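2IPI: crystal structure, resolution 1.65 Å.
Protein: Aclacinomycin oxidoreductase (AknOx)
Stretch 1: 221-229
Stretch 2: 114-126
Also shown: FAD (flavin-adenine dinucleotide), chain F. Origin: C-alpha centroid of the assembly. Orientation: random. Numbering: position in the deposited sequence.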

# COMPACT_ATOMS: atom_id res chain seq x y z
N ILE A 221 6.64 -17.03 5.10
CA ILE A 221 7.59 -15.99 4.66
C ILE A 221 7.86 -16.13 3.17
O ILE A 221 8.36 -17.16 2.72
CB ILE A 221 8.90 -16.03 5.46
CG1 ILE A 221 8.65 -15.80 6.95
CG2 ILE A 221 9.94 -15.06 4.91
CD1 ILE A 221 9.88 -15.95 7.81
N VAL A 222 7.50 -15.09 2.40
CA VAL A 222 7.78 -15.10 0.97
C VAL A 222 9.27 -14.93 0.71
O VAL A 222 9.92 -13.99 1.17
CB VAL A 222 6.98 -14.01 0.25
CG1 VAL A 222 7.32 -13.94 -1.22
CG2 VAL A 222 5.49 -14.27 0.41
N THR A 223 9.86 -15.81 -0.08
CA THR A 223 11.29 -15.82 -0.35
C THR A 223 11.57 -15.37 -1.79
O THR A 223 12.72 -15.08 -2.13
CB THR A 223 11.88 -17.22 -0.12
OG1 THR A 223 13.22 -17.30 -0.60
CG2 THR A 223 11.09 -18.24 -0.92
N ARG A 224 10.52 -15.30 -2.59
CA ARG A 224 10.59 -14.93 -3.99
C ARG A 224 9.21 -14.83 -4.64
O ARG A 224 8.34 -15.68 -4.45
CB ARG A 224 11.41 -15.94 -4.81
CG ARG A 224 11.53 -15.51 -6.26
CD ARG A 224 12.44 -16.44 -7.04
NE ARG A 224 13.79 -16.40 -6.53
CZ ARG A 224 14.65 -17.37 -6.29
NH1 ARG A 224 14.32 -18.62 -6.54
NH2 ARG A 224 15.85 -17.06 -5.81
N TYR A 225 8.99 -13.78 -5.43
CA TYR A 225 7.75 -13.56 -6.13
C TYR A 225 7.97 -13.69 -7.65
O TYR A 225 9.08 -13.31 -8.02
CB TYR A 225 7.20 -12.15 -5.91
CG TYR A 225 6.71 -11.74 -4.56
CD1 TYR A 225 7.53 -11.17 -3.60
CD2 TYR A 225 5.36 -11.93 -4.24
CE1 TYR A 225 7.04 -10.80 -2.36
CE2 TYR A 225 4.87 -11.57 -3.00
CZ TYR A 225 5.71 -11.01 -2.06
OH TYR A 225 5.20 -10.64 -0.83
N TRP A 226 6.99 -14.15 -8.37
CA TRP A 226 7.01 -14.31 -9.82
C TRP A 226 5.94 -13.47 -10.51
O TRP A 226 4.78 -13.56 -10.13
CB TRP A 226 6.93 -15.79 -10.25
CG TRP A 226 8.16 -16.58 -9.85
CD1 TRP A 226 8.30 -17.20 -8.64
CD2 TRP A 226 9.36 -16.88 -10.58
NE1 TRP A 226 9.52 -17.83 -8.57
CE2 TRP A 226 10.19 -17.65 -9.75
CE3 TRP A 226 9.84 -16.54 -11.85
CZ2 TRP A 226 11.45 -18.11 -10.14
CZ3 TRP A 226 11.08 -17.00 -12.24
CH2 TRP A 226 11.90 -17.78 -11.39
N PHE A 227 6.34 -12.67 -11.49
CA PHE A 227 5.38 -11.85 -12.22
C PHE A 227 5.29 -12.15 -13.71
O PHE A 227 6.30 -12.33 -14.38
CB PHE A 227 5.73 -10.34 -12.08
CG PHE A 227 5.55 -9.92 -10.63
CD1 PHE A 227 6.63 -9.92 -9.77
CD2 PHE A 227 4.29 -9.57 -10.17
CE1 PHE A 227 6.48 -9.60 -8.43
CE2 PHE A 227 4.14 -9.24 -8.83
CZ PHE A 227 5.22 -9.25 -7.97
N ARG A 228 4.05 -12.16 -14.18
CA ARG A 228 3.68 -12.26 -15.57
C ARG A 228 2.23 -11.83 -15.73
O ARG A 228 1.36 -12.31 -14.99
CB ARG A 228 3.86 -13.70 -16.06
CG ARG A 228 4.13 -13.84 -17.54
CD ARG A 228 3.02 -14.61 -18.23
NE ARG A 228 3.12 -16.04 -17.97
CZ ARG A 228 2.55 -16.71 -16.99
NH1 ARG A 228 1.78 -16.08 -16.10
NH2 ARG A 228 2.72 -18.03 -16.88
N THR A 229 1.96 -10.97 -16.70
CA THR A 229 0.58 -10.61 -16.99
C THR A 229 -0.21 -11.83 -17.42
O THR A 229 0.21 -12.49 -18.37
CB THR A 229 0.50 -9.51 -18.06
OG1 THR A 229 1.27 -8.38 -17.61
CG2 THR A 229 -0.94 -9.06 -18.25
PA FAD F . 7.63 -4.33 6.37
O1A FAD F . 7.48 -3.67 7.60
O2A FAD F . 8.90 -5.05 6.30
O5B FAD F . 6.43 -5.30 6.09
C5B FAD F . 5.12 -4.92 6.23
C4B FAD F . 4.24 -6.14 6.52
O4B FAD F . 4.59 -7.18 5.65
C3B FAD F . 4.53 -6.70 7.93
O3B FAD F . 3.42 -7.37 8.42
C2B FAD F . 5.62 -7.72 7.67
O2B FAD F . 5.75 -8.73 8.64
C1B FAD F . 5.19 -8.23 6.32
N9A FAD F . 6.28 -8.86 5.55
C8A FAD F . 7.48 -8.34 5.26
N7A FAD F . 8.19 -9.18 4.53
C5A FAD F . 7.45 -10.28 4.37
C6A FAD F . 7.67 -11.48 3.71
N6A FAD F . 8.76 -11.62 3.05
N1A FAD F . 6.73 -12.41 3.70
C2A FAD F . 5.59 -12.16 4.31
N3A FAD F . 5.34 -11.02 4.93
C4A FAD F . 6.25 -10.10 4.99
N1 FAD F . 1.36 1.23 -0.44
C2 FAD F . 0.68 1.23 -1.64
O2 FAD F . -0.10 0.43 -1.93
N3 FAD F . 0.95 2.24 -2.53
C4 FAD F . 1.87 3.23 -2.26
O4 FAD F . 2.13 4.03 -3.12
C4X FAD F . 2.57 3.21 -1.05
N5 FAD F . 3.47 4.18 -0.73
C5X FAD F . 4.20 4.12 0.42
C6 FAD F . 5.19 5.07 0.69
C7 FAD F . 5.87 5.03 1.87
C7M FAD F . 6.98 6.01 2.04
C8 FAD F . 5.66 3.98 2.77
C8M FAD F . 6.64 3.78 3.91
C9 FAD F . 4.70 3.05 2.46
C9A FAD F . 3.93 3.10 1.32
N10 FAD F . 2.95 2.16 1.06
C10 FAD F . 2.31 2.19 -0.15
C1' FAD F . 2.24 1.44 2.15
C2' FAD F . 2.86 0.11 2.58
O2' FAD F . 3.54 0.07 3.80
C3' FAD F . 3.72 -0.54 1.53
O3' FAD F . 3.03 -0.72 0.33
C4' FAD F . 4.28 -1.82 2.24
O4' FAD F . 3.54 -2.28 3.29
C5' FAD F . 5.70 -1.83 2.74
O5' FAD F . 6.07 -3.12 3.10
P FAD F . 7.52 -3.29 3.67
O1P FAD F . 8.10 -4.50 3.23
O2P FAD F . 8.25 -2.15 3.31
O3P FAD F . 7.43 -3.22 5.25
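Stretch 2, residues 114-126: YDSGKRAFAVEPG

Two arginines crowd together just outside the paired strands: Arg228 NE lies 3.7 Å from Arg119 NH2, over one face of the Arg119 guanidinium, a like-charge approach; Arg119 NH1 and NH2 are hydrogen-bonded elsewhere in the structure, whereas Arg228 NE has no partner. Beyond this end, residues 120-123 form a strand that runs antiparallel to strand 221-227, at 152° between their directions and 4.7 Å at closest approach. Two pairs carry the backbone hydrogen bonds. Phe121 N reaches Phe227 O at 3.1 Å and Phe227 N returns to Phe121 O at 3.1 Å; Val123 N to Tyr225 O (3.1 Å) and Tyr225 N to Val123 O (3.0 Å) repeat the pattern. Between them Trp226 faces Ala122 without such bonds.

On the face bearing Tyr225, Phe227, Phe121 and Val123, the branched valine fills space beside the rings, its CG2 3.3 Å from Phe227 CE1 and 3.6 Å from Tyr225 CB. On the other face the broad Trp226 indole lies against two small alanines and also touches Asp115, whose CB is 3.4 Å from Trp226 CZ3: Ala120 CB sits 3.3 Å from CE3 of Trp226, at the ring edge, while the CA of Ala122 lies over one ring face.

After the strand, Glu124 OE2 accepts a weak, 3.4 Å hydrogen bond from Arg224 NH2 within a salt bridge. Pro125, lacking an amide hydrogen, packs its CG 3.3 Å from Val222 O, which also accepts a hydrogen bond from FAD N6A at 3.2 Å.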

# COMPACT_ATOMS: atom_id res chain seq x y z
N TYR A 114 14.83 -12.34 -14.99
CA TYR A 114 13.84 -13.06 -15.75
C TYR A 114 14.19 -14.54 -15.79
O TYR A 114 15.37 -14.91 -15.84
CB TYR A 114 13.80 -12.52 -17.18
CG TYR A 114 12.88 -13.31 -18.07
CD1 TYR A 114 11.51 -13.38 -17.84
CD2 TYR A 114 13.42 -13.99 -19.15
CE1 TYR A 114 10.71 -14.12 -18.68
CE2 TYR A 114 12.62 -14.72 -19.99
CZ TYR A 114 11.26 -14.79 -19.75
OH TYR A 114 10.48 -15.52 -20.61
N ASP A 115 13.20 -15.43 -15.79
CA ASP A 115 13.53 -16.83 -16.02
C ASP A 115 12.89 -17.31 -17.31
O ASP A 115 11.67 -17.49 -17.36
CB ASP A 115 13.08 -17.73 -14.88
CG ASP A 115 13.62 -19.14 -15.04
OD1 ASP A 115 14.15 -19.64 -14.02
OD2 ASP A 115 13.52 -19.77 -16.10
N SER A 116 13.71 -17.49 -18.34
CA SER A 116 13.20 -17.94 -19.64
C SER A 116 12.40 -19.23 -19.47
O SER A 116 11.42 -19.47 -20.17
CB SER A 116 14.32 -18.14 -20.65
OG SER A 116 15.49 -17.46 -20.28
N GLY A 117 12.87 -20.06 -18.53
CA GLY A 117 12.20 -21.34 -18.34
C GLY A 117 10.73 -21.10 -18.00
O GLY A 117 9.84 -21.45 -18.76
N LYS A 118 10.55 -20.50 -16.84
CA LYS A 118 9.29 -20.25 -16.17
C LYS A 118 8.46 -19.20 -16.90
O LYS A 118 7.27 -19.02 -16.64
CB LYS A 118 9.55 -19.78 -14.74
CG LYS A 118 9.88 -20.87 -13.74
CD LYS A 118 11.36 -20.96 -13.46
CE LYS A 118 11.85 -22.41 -13.51
NZ LYS A 118 12.45 -22.82 -12.22
N ARG A 119 9.09 -18.50 -17.84
CA ARG A 119 8.39 -17.43 -18.54
C ARG A 119 7.89 -16.41 -17.51
O ARG A 119 6.76 -15.92 -17.57
CB ARG A 119 7.23 -18.00 -19.37
CG ARG A 119 6.84 -17.18 -20.57
CD ARG A 119 6.06 -18.04 -21.56
NE ARG A 119 4.68 -18.20 -21.11
CZ ARG A 119 3.64 -17.56 -21.62
NH1 ARG A 119 3.80 -16.69 -22.61
NH2 ARG A 119 2.42 -17.77 -21.14
N ALA A 120 8.79 -16.12 -16.57
CA ALA A 120 8.39 -15.21 -15.50
C ALA A 120 9.56 -14.39 -15.00
O ALA A 120 10.73 -14.71 -15.24
CB ALA A 120 7.78 -16.01 -14.34
N PHE A 121 9.25 -13.31 -14.28
CA PHE A 121 10.26 -12.45 -13.71
C PHE A 121 10.46 -12.63 -12.20
O PHE A 121 9.47 -12.46 -11.46
CB PHE A 121 9.84 -11.00 -13.98
CG PHE A 121 10.00 -10.50 -15.40
CD1 PHE A 121 8.93 -10.58 -16.27
CD2 PHE A 121 11.19 -9.94 -15.84
CE1 PHE A 121 9.00 -10.12 -17.58
CE2 PHE A 121 11.26 -9.47 -17.15
CZ PHE A 121 10.18 -9.55 -18.00
N ALA A 122 11.69 -12.94 -11.81
CA ALA A 122 12.21 -13.12 -10.46
C ALA A 122 12.35 -11.83 -9.66
O ALA A 122 13.01 -10.88 -10.05
CB ALA A 122 13.52 -13.89 -10.47
N VAL A 123 11.70 -11.73 -8.50
CA VAL A 123 11.94 -10.57 -7.62
C VAL A 123 11.98 -11.02 -6.16
O VAL A 123 11.02 -11.60 -5.64
CB VAL A 123 10.92 -9.43 -7.77
CG1 VAL A 123 10.67 -9.04 -9.22
CG2 VAL A 123 9.56 -9.76 -7.14
N GLU A 124 13.07 -10.74 -5.45
CA GLU A 124 13.15 -11.18 -4.03
C GLU A 124 12.56 -10.12 -3.12
O GLU A 124 12.56 -8.94 -3.46
CB GLU A 124 14.60 -11.51 -3.68
CG GLU A 124 15.01 -12.89 -4.21
CD GLU A 124 16.50 -13.14 -4.08
OE1 GLU A 124 17.23 -12.50 -3.31
OE2 GLU A 124 17.00 -14.06 -4.76
N PRO A 125 12.04 -10.51 -1.96
CA PRO A 125 11.30 -9.57 -1.12
C PRO A 125 12.14 -8.41 -0.59
O PRO A 125 11.55 -7.40 -0.21
CB PRO A 125 10.85 -10.43 0.07
CG PRO A 125 11.86 -11.53 0.11
CD PRO A 125 12.12 -11.84 -1.35
N GLY A 126 13.46 -8.54 -0.55
CA GLY A 126 14.34 -7.56 0.07
C GLY A 126 14.53 -6.36 -0.85
O GLY A 126 14.90 -5.27 -0.43